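Local coordinates for CPXV203 protein (Cowpox virus, PDB 4HKJ), which probably binds MHC class I molecules and retains them in the endoplasmic reticulum, hiding infected cells from cytotoxic T cells, at residues P64-H76 with I84-I97. Sequence-based numbering, arbitrary orientation.
Sequences PNPFIIATTKQTH and IEFSNSNTGAPENI
The open end of the beta hairpin formed by strands 71-77 and 81-88 carries a classic beta bulge, at which Ala70 and Thr71 both face Ser87. Ser87 O accepts from Ala70 N and from Thr71 N, each at 2.9 Å. One carbonyl oxygen thus serves two successive N-H groups, as the bulge requires. The pair is closed by Ser87 N giving to Thr71 O. Beyond it the strands run antiparallel, with a second hydrogen-bonded pair at Lys73 and Glu85. Their side chains extend side by side. Lys73 CD lies 3.5 Å from Glu85 OE1, while Lys73 NZ stays 4.4 Å from that oxygen, too far for a salt bridge. Lys18 is a long, weak ion partner of Glu85.

The face that carries Thr72, Gln74, Ile84 and Phe86 is turned to the second sheet of a beta sandwich, as in the poxvirus vCCI-like fold. From the loop before the strand, Ile69 CG2 and CD1 both lie 3.7 Å from Phe86 CB, and Ile69 CD1 comes obliquely to the ring at CG and CD1. Thr72 CG2 meets Phe86 CE1 at 3.8 Å, also obliquely. Leu46 and Val57 of the facing sheet pack on Phe86. Further along, Gln74 CG lies alongside Ile84 CG1 at 3.8 Å, while Gln74 OE1 is hydrogen-bonded to Thr48.

Past the bulge, the Asn88 side chain joins the end of strand 81-88 to the loop that leads into strand 71-77. With CG anti to the backbone N (chi1 -166°), ND2 reaches Ile68 O at 2.8 Å, an N-H...O angle of 158°. The oxygen lies close to the amide plane, but the donor stands above the carbonyl plane of Ile68. Asn88 OD1 accepts from Asn90 N in an Asx turn, so both ends of the amide are hydrogen-bonded, which should limit its rotation.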
loop_
_atom_site.group_PDB
_atom_site.type_symbol
_atom_site.label_atom_id
_atom_site.label_comp_id
_atom_site.label_asym_id
_atom_site.label_seq_id
_atom_site.Cartn_x
_atom_site.Cartn_y
_atom_site.Cartn_z
ATOM N N PRO D 64 31.970 -1.295 -19.473
ATOM C CA PRO D 64 32.064 -0.334 -18.366
ATOM C C PRO D 64 31.228 0.925 -18.593
ATOM O O PRO D 64 31.636 1.825 -19.327
ATOM C CB PRO D 64 33.560 0.013 -18.324
ATOM C CG PRO D 64 34.127 -0.480 -19.624
ATOM C CD PRO D 64 33.299 -1.668 -19.983
ATOM N N ASN D 65 30.059 0.968 -17.962
ATOM C CA ASN D 65 29.170 2.121 -18.033
ATOM C C ASN D 65 28.847 2.636 -16.634
ATOM O O ASN D 65 28.904 1.878 -15.666
ATOM C CB ASN D 65 27.877 1.751 -18.769
ATOM C CG ASN D 65 28.100 1.477 -20.244
ATOM O OD1 ASN D 65 29.059 1.965 -20.841
ATOM N ND2 ASN D 65 27.208 0.695 -20.841
ATOM N N PRO D 66 28.518 3.934 -16.520
ATOM C CA PRO D 66 28.128 4.494 -15.220
ATOM C C PRO D 66 26.884 3.812 -14.658
ATOM O O PRO D 66 25.858 3.751 -15.336
ATOM C CB PRO D 66 27.833 5.965 -15.545
ATOM C CG PRO D 66 27.622 6.008 -17.026
ATOM C CD PRO D 66 28.526 4.958 -17.578
ATOM N N PHE D 67 26.985 3.299 -13.436
ATOM C CA PHE D 67 25.866 2.615 -12.796
ATOM C C PHE D 67 24.755 3.614 -12.488
ATOM O O PHE D 67 25.023 4.750 -12.095
ATOM C CB PHE D 67 26.335 1.907 -11.521
ATOM C CG PHE D 67 25.392 0.846 -11.031
ATOM C CD1 PHE D 67 25.271 -0.359 -11.705
ATOM C CD2 PHE D 67 24.639 1.044 -9.887
ATOM C CE1 PHE D 67 24.406 -1.339 -11.255
ATOM C CE2 PHE D 67 23.773 0.067 -9.431
ATOM C CZ PHE D 67 23.656 -1.126 -10.116
ATOM N N ILE D 68 23.509 3.191 -12.673
ATOM C CA ILE D 68 22.371 4.100 -12.561
ATOM C C ILE D 68 22.070 4.496 -11.113
ATOM O O ILE D 68 21.334 5.452 -10.864
ATOM C CB ILE D 68 21.106 3.513 -13.234
ATOM C CG1 ILE D 68 20.166 4.631 -13.690
ATOM C CG2 ILE D 68 20.398 2.543 -12.305
ATOM C CD1 ILE D 68 18.987 4.150 -14.508
ATOM N N ILE D 69 22.645 3.765 -10.164
ATOM C CA ILE D 69 22.478 4.081 -8.748
ATOM C C ILE D 69 23.741 4.723 -8.180
ATOM O O ILE D 69 24.849 4.236 -8.408
ATOM C CB ILE D 69 22.116 2.825 -7.929
ATOM C CG1 ILE D 69 20.822 2.206 -8.458
ATOM C CG2 ILE D 69 21.975 3.168 -6.454
ATOM C CD1 ILE D 69 20.381 0.970 -7.703
ATOM N N ALA D 70 23.572 5.818 -7.444
ATOM C CA ALA D 70 24.707 6.566 -6.909
ATOM C C ALA D 70 24.813 6.504 -5.384
ATOM O O ALA D 70 25.912 6.408 -4.839
ATOM C CB ALA D 70 24.654 8.014 -7.380
ATOM N N THR D 71 23.673 6.559 -4.702
ATOM C CA THR D 71 23.666 6.616 -3.242
ATOM C C THR D 71 22.825 5.495 -2.627
ATOM O O THR D 71 21.797 5.106 -3.178
ATOM C CB THR D 71 23.160 7.989 -2.741
ATOM O OG1 THR D 71 23.838 9.037 -3.444
ATOM C CG2 THR D 71 23.402 8.151 -1.247
ATOM N N THR D 72 23.275 4.978 -1.486
ATOM C CA THR D 72 22.556 3.923 -0.776
ATOM C C THR D 72 22.325 4.309 0.684
ATOM O O THR D 72 23.242 4.767 1.365
ATOM C CB THR D 72 23.325 2.590 -0.827
ATOM O OG1 THR D 72 23.795 2.353 -2.159
ATOM C CG2 THR D 72 22.428 1.439 -0.396
ATOM N N LYS D 73 21.095 4.125 1.158
ATOM C CA LYS D 73 20.748 4.428 2.543
ATOM C C LYS D 73 19.948 3.289 3.163
ATOM O O LYS D 73 19.213 2.587 2.468
ATOM C CB LYS D 73 19.948 5.729 2.629
ATOM C CG LYS D 73 20.685 6.953 2.112
ATOM C CD LYS D 73 19.809 8.192 2.168
ATOM C CE LYS D 73 20.539 9.402 1.616
ATOM N NZ LYS D 73 19.712 10.636 1.698
ATOM N N GLN D 74 20.097 3.108 4.471
ATOM C CA GLN D 74 19.366 2.067 5.189
ATOM C C GLN D 74 18.882 2.546 6.553
ATOM O O GLN D 74 19.468 3.446 7.156
ATOM C CB GLN D 74 20.229 0.814 5.363
ATOM C CG GLN D 74 20.525 0.063 4.075
ATOM C CD GLN D 74 21.264 -1.237 4.320
ATOM O OE1 GLN D 74 21.846 -1.815 3.403
ATOM N NE2 GLN D 74 21.244 -1.705 5.563
ATOM N N THR D 75 17.805 1.932 7.032
ATOM C CA THR D 75 17.288 2.203 8.368
ATOM C C THR D 75 16.587 0.961 8.904
ATOM O O THR D 75 16.363 0.002 8.166
ATOM C CB THR D 75 16.309 3.386 8.379
ATOM O OG1 THR D 75 15.897 3.657 9.724
ATOM C CG2 THR D 75 15.084 3.072 7.536
ATOM N N HIS D 76 16.242 0.979 10.186
ATOM C CA HIS D 76 15.600 -0.171 10.807
ATOM C C HIS D 76 14.511 0.242 11.788
ATOM O O HIS D 76 14.657 1.225 12.515
ATOM C CB HIS D 76 16.638 -1.043 11.516
ATOM C CG HIS D 76 16.063 -2.272 12.151
ATOM N ND1 HIS D 76 15.860 -3.444 11.454
ATOM C CD2 HIS D 76 15.647 -2.511 13.417
ATOM C CE1 HIS D 76 15.344 -4.351 12.263
ATOM N NE2 HIS D 76 15.204 -3.811 13.461
ATOM N N ILE D 84 15.720 -0.195 2.675
ATOM C CA ILE D 84 16.877 0.237 1.894
ATOM C C ILE D 84 16.448 1.215 0.803
ATOM O O ILE D 84 15.443 0.996 0.127
ATOM C CB ILE D 84 17.595 -0.961 1.238
ATOM C CG1 ILE D 84 17.938 -2.023 2.286
ATOM C CG2 ILE D 84 18.852 -0.504 0.512
ATOM C CD1 ILE D 84 18.662 -3.228 1.723
ATOM N N GLU D 85 17.209 2.293 0.634
ATOM C CA GLU D 85 16.881 3.301 -0.369
ATOM C C GLU D 85 18.041 3.574 -1.321
ATOM O O GLU D 85 19.066 4.128 -0.923
ATOM C CB GLU D 85 16.448 4.607 0.301
ATOM C CG GLU D 85 16.029 5.694 -0.677
ATOM C CD GLU D 85 15.771 7.022 0.006
ATOM O OE1 GLU D 85 16.720 7.582 0.595
ATOM O OE2 GLU D 85 14.620 7.504 -0.039
ATOM N N PHE D 86 17.870 3.187 -2.580
ATOM C CA PHE D 86 18.858 3.471 -3.613
ATOM C C PHE D 86 18.503 4.784 -4.307
ATOM O O PHE D 86 17.369 4.971 -4.749
ATOM C CB PHE D 86 18.919 2.327 -4.624
ATOM C CG PHE D 86 19.266 0.997 -4.013
ATOM C CD1 PHE D 86 20.589 0.638 -3.809
ATOM C CD2 PHE D 86 18.271 0.106 -3.646
ATOM C CE1 PHE D 86 20.912 -0.585 -3.247
ATOM C CE2 PHE D 86 18.587 -1.119 -3.086
ATOM C CZ PHE D 86 19.909 -1.463 -2.887
ATOM N N SER D 87 19.470 5.692 -4.400
ATOM C CA SER D 87 19.190 7.038 -4.893
ATOM C C SER D 87 20.149 7.513 -5.985
ATOM O O SER D 87 21.235 6.964 -6.161
ATOM C CB SER D 87 19.201 8.032 -3.730
ATOM O OG SER D 87 18.384 7.578 -2.666
ATOM N N ASN D 88 19.722 8.541 -6.712
ATOM C CA ASN D 88 20.564 9.231 -7.681
ATOM C C ASN D 88 19.975 10.605 -7.979
ATOM O O ASN D 88 18.938 10.716 -8.634
ATOM C CB ASN D 88 20.708 8.416 -8.969
ATOM C CG ASN D 88 21.833 8.923 -9.862
ATOM O OD1 ASN D 88 22.111 10.120 -9.918
ATOM N ND2 ASN D 88 22.488 8.005 -10.563
ATOM N N SER D 89 20.644 11.646 -7.494
ATOM C CA SER D 89 20.130 13.010 -7.594
ATOM C C SER D 89 20.077 13.530 -9.029
ATOM O O SER D 89 19.290 14.424 -9.340
ATOM C CB SER D 89 20.948 13.960 -6.714
ATOM O OG SER D 89 22.311 13.969 -7.095
ATOM N N ASN D 90 20.915 12.978 -9.900
ATOM C CA ASN D 90 20.898 13.364 -11.306
ATOM C C ASN D 90 21.346 12.249 -12.252
ATOM O O ASN D 90 22.532 12.107 -12.548
ATOM C CB ASN D 90 21.724 14.632 -11.537
ATOM C CG ASN D 90 21.751 15.051 -12.994
ATOM O OD1 ASN D 90 20.798 15.647 -13.499
ATOM N ND2 ASN D 90 22.847 14.745 -13.677
ATOM N N THR D 91 20.381 11.465 -12.721
ATOM C CA THR D 91 20.645 10.399 -13.676
ATOM C C THR D 91 20.765 10.963 -15.087
ATOM O O THR D 91 21.396 10.362 -15.957
ATOM C CB THR D 91 19.513 9.353 -13.682
ATOM O OG1 THR D 91 18.275 9.989 -14.025
ATOM C CG2 THR D 91 19.377 8.693 -12.320
ATOM N N GLY D 92 20.159 12.124 -15.303
ATOM C CA GLY D 92 20.026 12.680 -16.637
ATOM C C GLY D 92 18.822 12.055 -17.315
ATOM O O GLY D 92 18.232 11.113 -16.786
ATOM N N ALA D 93 18.450 12.576 -18.479
ATOM C CA ALA D 93 17.305 12.053 -19.217
ATOM C C ALA D 93 17.508 10.584 -19.579
ATOM O O ALA D 93 18.599 10.189 -19.990
ATOM C CB ALA D 93 17.058 12.882 -20.469
ATOM N N PRO D 94 16.452 9.769 -19.426
ATOM C CA PRO D 94 16.509 8.331 -19.717
ATOM C C PRO D 94 16.780 8.044 -21.192
ATOM O O PRO D 94 17.158 6.926 -21.543
ATOM C CB PRO D 94 15.111 7.836 -19.325
ATOM C CG PRO D 94 14.243 9.048 -19.384
ATOM C CD PRO D 94 15.119 10.183 -18.957
ATOM N N GLU D 95 16.586 9.049 -22.040
ATOM C CA GLU D 95 16.862 8.925 -23.465
ATOM C C GLU D 95 18.359 8.756 -23.698
ATOM O O GLU D 95 18.781 8.053 -24.615
ATOM C CB GLU D 95 16.369 10.170 -24.205
ATOM C CG GLU D 95 14.939 10.575 -23.883
ATOM C CD GLU D 95 14.587 11.942 -24.439
ATOM O OE1 GLU D 95 15.452 12.558 -25.097
ATOM O OE2 GLU D 95 13.446 12.402 -24.217
ATOM N N ASN D 96 19.156 9.407 -22.857
ATOM C CA ASN D 96 20.606 9.417 -23.017
ATOM C C ASN D 96 21.302 8.300 -22.246
ATOM O O ASN D 96 22.520 8.151 -22.319
ATOM C CB ASN D 96 21.174 10.773 -22.593
ATOM C CG ASN D 96 20.446 11.935 -23.238
ATOM O OD1 ASN D 96 19.982 12.847 -22.555
ATOM N ND2 ASN D 96 20.337 11.904 -24.562
ATOM N N ILE D 97 20.522 7.519 -21.506
ATOM C CA ILE D 97 21.059 6.402 -20.741
ATOM C C ILE D 97 20.885 5.092 -21.500
ATOM O O ILE D 97 19.784 4.781 -21.958
ATOM C CB ILE D 97 20.373 6.285 -19.363
ATOM C CG1 ILE D 97 20.626 7.543 -18.535
ATOM C CG2 ILE D 97 20.863 5.051 -18.620
ATOM C CD1 ILE D 97 19.986 7.511 -17.167
#